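Local coordinates for protection of telomeres protein 1 (PDB 4HJ5) that binds single-stranded telomeric DNA to protect the 3' overhang of fission yeast chromosome ends, and regulates telomerase and telomere length, at residues Asp87-Lys92 with Met118-Val123. The protein carries 1 engineered substitution. Residues are numbered along the deposited sequence; the frame is centred on the assembly and turned at random.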
loop_
_atom_site.group_PDB
_atom_site.type_symbol
_atom_site.label_atom_id
_atom_site.label_comp_id
_atom_site.label_asym_id
_atom_site.label_seq_id
_atom_site.Cartn_x
_atom_site.Cartn_y
_atom_site.Cartn_z
ATOM N N ASP A 87 -4.216 1.443 10.254
ATOM C CA ASP A 87 -4.638 2.690 9.632
ATOM C C ASP A 87 -5.131 2.487 8.201
ATOM O O ASP A 87 -4.732 1.532 7.508
ATOM C CB ASP A 87 -3.491 3.695 9.634
ATOM C CG ASP A 87 -3.230 4.255 10.996
ATOM O OD1 ASP A 87 -4.000 3.909 11.905
ATOM O OD2 ASP A 87 -2.277 5.049 11.157
ATOM N N TYR A 88 -6.013 3.386 7.775
ATOM C CA TYR A 88 -6.406 3.474 6.386
ATOM C C TYR A 88 -5.689 4.654 5.766
ATOM O O TYR A 88 -5.519 5.720 6.381
ATOM C CB TYR A 88 -7.910 3.664 6.247
ATOM C CG TYR A 88 -8.717 2.497 6.755
ATOM C CD1 TYR A 88 -9.134 2.440 8.077
ATOM C CD2 TYR A 88 -9.091 1.455 5.901
ATOM C CE1 TYR A 88 -9.890 1.364 8.546
ATOM C CE2 TYR A 88 -9.838 0.384 6.358
ATOM C CZ TYR A 88 -10.232 0.346 7.676
ATOM O OH TYR A 88 -10.975 -0.712 8.129
ATOM N N VAL A 89 -5.279 4.481 4.529
ATOM C CA VAL A 89 -4.498 5.509 3.902
ATOM C C VAL A 89 -5.126 5.821 2.558
ATOM O O VAL A 89 -5.790 4.964 1.957
ATOM C CB VAL A 89 -3.047 5.016 3.745
ATOM C CG1 VAL A 89 -2.945 3.944 2.658
ATOM C CG2 VAL A 89 -2.143 6.157 3.461
ATOM N N VAL A 90 -4.956 7.049 2.091
ATOM C CA VAL A 90 -5.293 7.357 0.709
ATOM C C VAL A 90 -4.025 7.789 -0.023
ATOM O O VAL A 90 -3.347 8.744 0.388
ATOM C CB VAL A 90 -6.392 8.442 0.594
ATOM C CG1 VAL A 90 -5.974 9.755 1.306
ATOM C CG2 VAL A 90 -6.712 8.703 -0.842
ATOM N N MET A 91 -3.692 7.088 -1.100
ATOM C CA MET A 91 -2.490 7.439 -1.861
ATOM C C MET A 91 -2.807 7.987 -3.242
ATOM O O MET A 91 -3.538 7.371 -4.007
ATOM C CB MET A 91 -1.529 6.252 -1.918
ATOM C CG MET A 91 -1.255 5.725 -0.512
ATOM S SD MET A 91 -0.247 4.245 -0.444
ATOM C CE MET A 91 1.213 4.865 -1.277
ATOM N N LYS A 92 -2.269 9.168 -3.543
ATOM C CA LYS A 92 -2.635 9.872 -4.776
ATOM C C LYS A 92 -1.439 10.015 -5.722
ATOM O O LYS A 92 -0.346 10.376 -5.292
ATOM C CB LYS A 92 -3.258 11.241 -4.446
ATOM C CG LYS A 92 -4.663 11.148 -3.857
ATOM C CD LYS A 92 -5.129 12.426 -3.175
ATOM C CE LYS A 92 -6.479 12.200 -2.494
ATOM N NZ LYS A 92 -6.956 13.381 -1.727
ATOM N N MET A 118 1.574 14.197 -5.925
ATOM C CA MET A 118 1.734 12.905 -5.265
ATOM C C MET A 118 1.633 13.071 -3.756
ATOM O O MET A 118 2.277 13.955 -3.171
ATOM C CB MET A 118 3.081 12.280 -5.619
ATOM C CG MET A 118 3.337 10.953 -4.915
ATOM S SD MET A 118 4.723 10.068 -5.662
ATOM C CE MET A 118 6.114 10.729 -4.743
ATOM N N SER A 119 0.836 12.217 -3.124
ATOM C CA SER A 119 0.617 12.347 -1.702
ATOM C C SER A 119 0.172 11.055 -1.047
ATOM O O SER A 119 -0.316 10.133 -1.707
ATOM C CB SER A 119 -0.443 13.413 -1.437
ATOM O OG SER A 119 -1.718 12.935 -1.796
ATOM N N ILE A 120 0.352 11.003 0.265
ATOM C CA ILE A 120 -0.237 9.959 1.077
ATOM C C ILE A 120 -0.759 10.612 2.344
ATOM O O ILE A 120 -0.087 11.476 2.924
ATOM C CB ILE A 120 0.787 8.844 1.376
ATOM C CG1 ILE A 120 0.241 7.861 2.408
ATOM C CG2 ILE A 120 2.111 9.434 1.824
ATOM C CD1 ILE A 120 1.092 6.619 2.553
ATOM N N GLU A 121 -1.973 10.248 2.750
ATOM C CA GLU A 121 -2.549 10.811 3.962
ATOM C C GLU A 121 -3.451 9.793 4.648
ATOM O O GLU A 121 -4.136 9.021 3.990
ATOM C CB GLU A 121 -3.338 12.082 3.643
ATOM C CG GLU A 121 -2.497 13.212 3.045
ATOM C CD GLU A 121 -1.621 13.932 4.071
ATOM O OE1 GLU A 121 -1.675 13.587 5.270
ATOM O OE2 GLU A 121 -0.884 14.856 3.673
ATOM N N LYS A 122 -3.424 9.775 5.975
ATOM C CA LYS A 122 -4.254 8.834 6.718
ATOM C C LYS A 122 -5.704 9.183 6.430
ATOM O O LYS A 122 -6.038 10.356 6.266
ATOM C CB LYS A 122 -3.945 8.907 8.219
ATOM C CG LYS A 122 -4.776 7.984 9.111
ATOM C CD LYS A 122 -4.314 8.059 10.581
ATOM C CE LYS A 122 -2.801 7.832 10.714
ATOM N NZ LYS A 122 -2.242 7.839 12.118
ATOM N N VAL A 123 -6.552 8.170 6.303
ATOM C CA VAL A 123 -7.987 8.403 6.201
ATOM C C VAL A 123 -8.652 8.052 7.530
ATOM O O VAL A 123 -8.362 7.012 8.133
ATOM C CB VAL A 123 -8.634 7.602 5.075
ATOM C CG1 VAL A 123 -10.154 7.831 5.061
ATOM C CG2 VAL A 123 -8.017 7.968 3.731
HETATM O O HOH W 1 -7.141 5.040 9.969
#
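An antiparallel strand pair in the OB fold of this DNA-binding domain joins V90 to E121 and K92 to S119, each a hydrogen-bonded pair. Strand 88-92 also pairs with strand 16-28, and strand 119-123 lies along its other edge. The ladder illustrates how backbone bonds set the register, while M91 and I120 fall on one face and V90 and V123 on the other. V90 N reaches E121 O at 2.9 Å, almost in line with the carbonyl bond, and E121 N returns to V90 O. K92 N binds S119 O at 2.8 Å, and S119 N answers to K92 O.

The first face is apolar: M91 and I120 lie side by side, M91 CG 3.9 Å from I120 CG1, with L108 touching both. On the second, V90 and V123 meet at roughly a right angle, V123 CG2 sitting 3.6 Å from V90 CB; with CG2 anti to its carbonyl carbon, V123 turns this methyl to V90. K122 runs extended to CD, then turns at chi3 (-52°), which places NZ for a salt bridge to D87 OD2, though that oxygen's position is less sure. K122 NZ also bonds Y82 O, and D87 OD2 takes the amide of K84. A leucine in place of K122 would probably leave Y82 O without this donor and the D87 carboxylate without a nearby positive charge. At the Y88-V123 end of the ladder a water accepts from Y88 N and donates to V123 O, 3.0 Å from each.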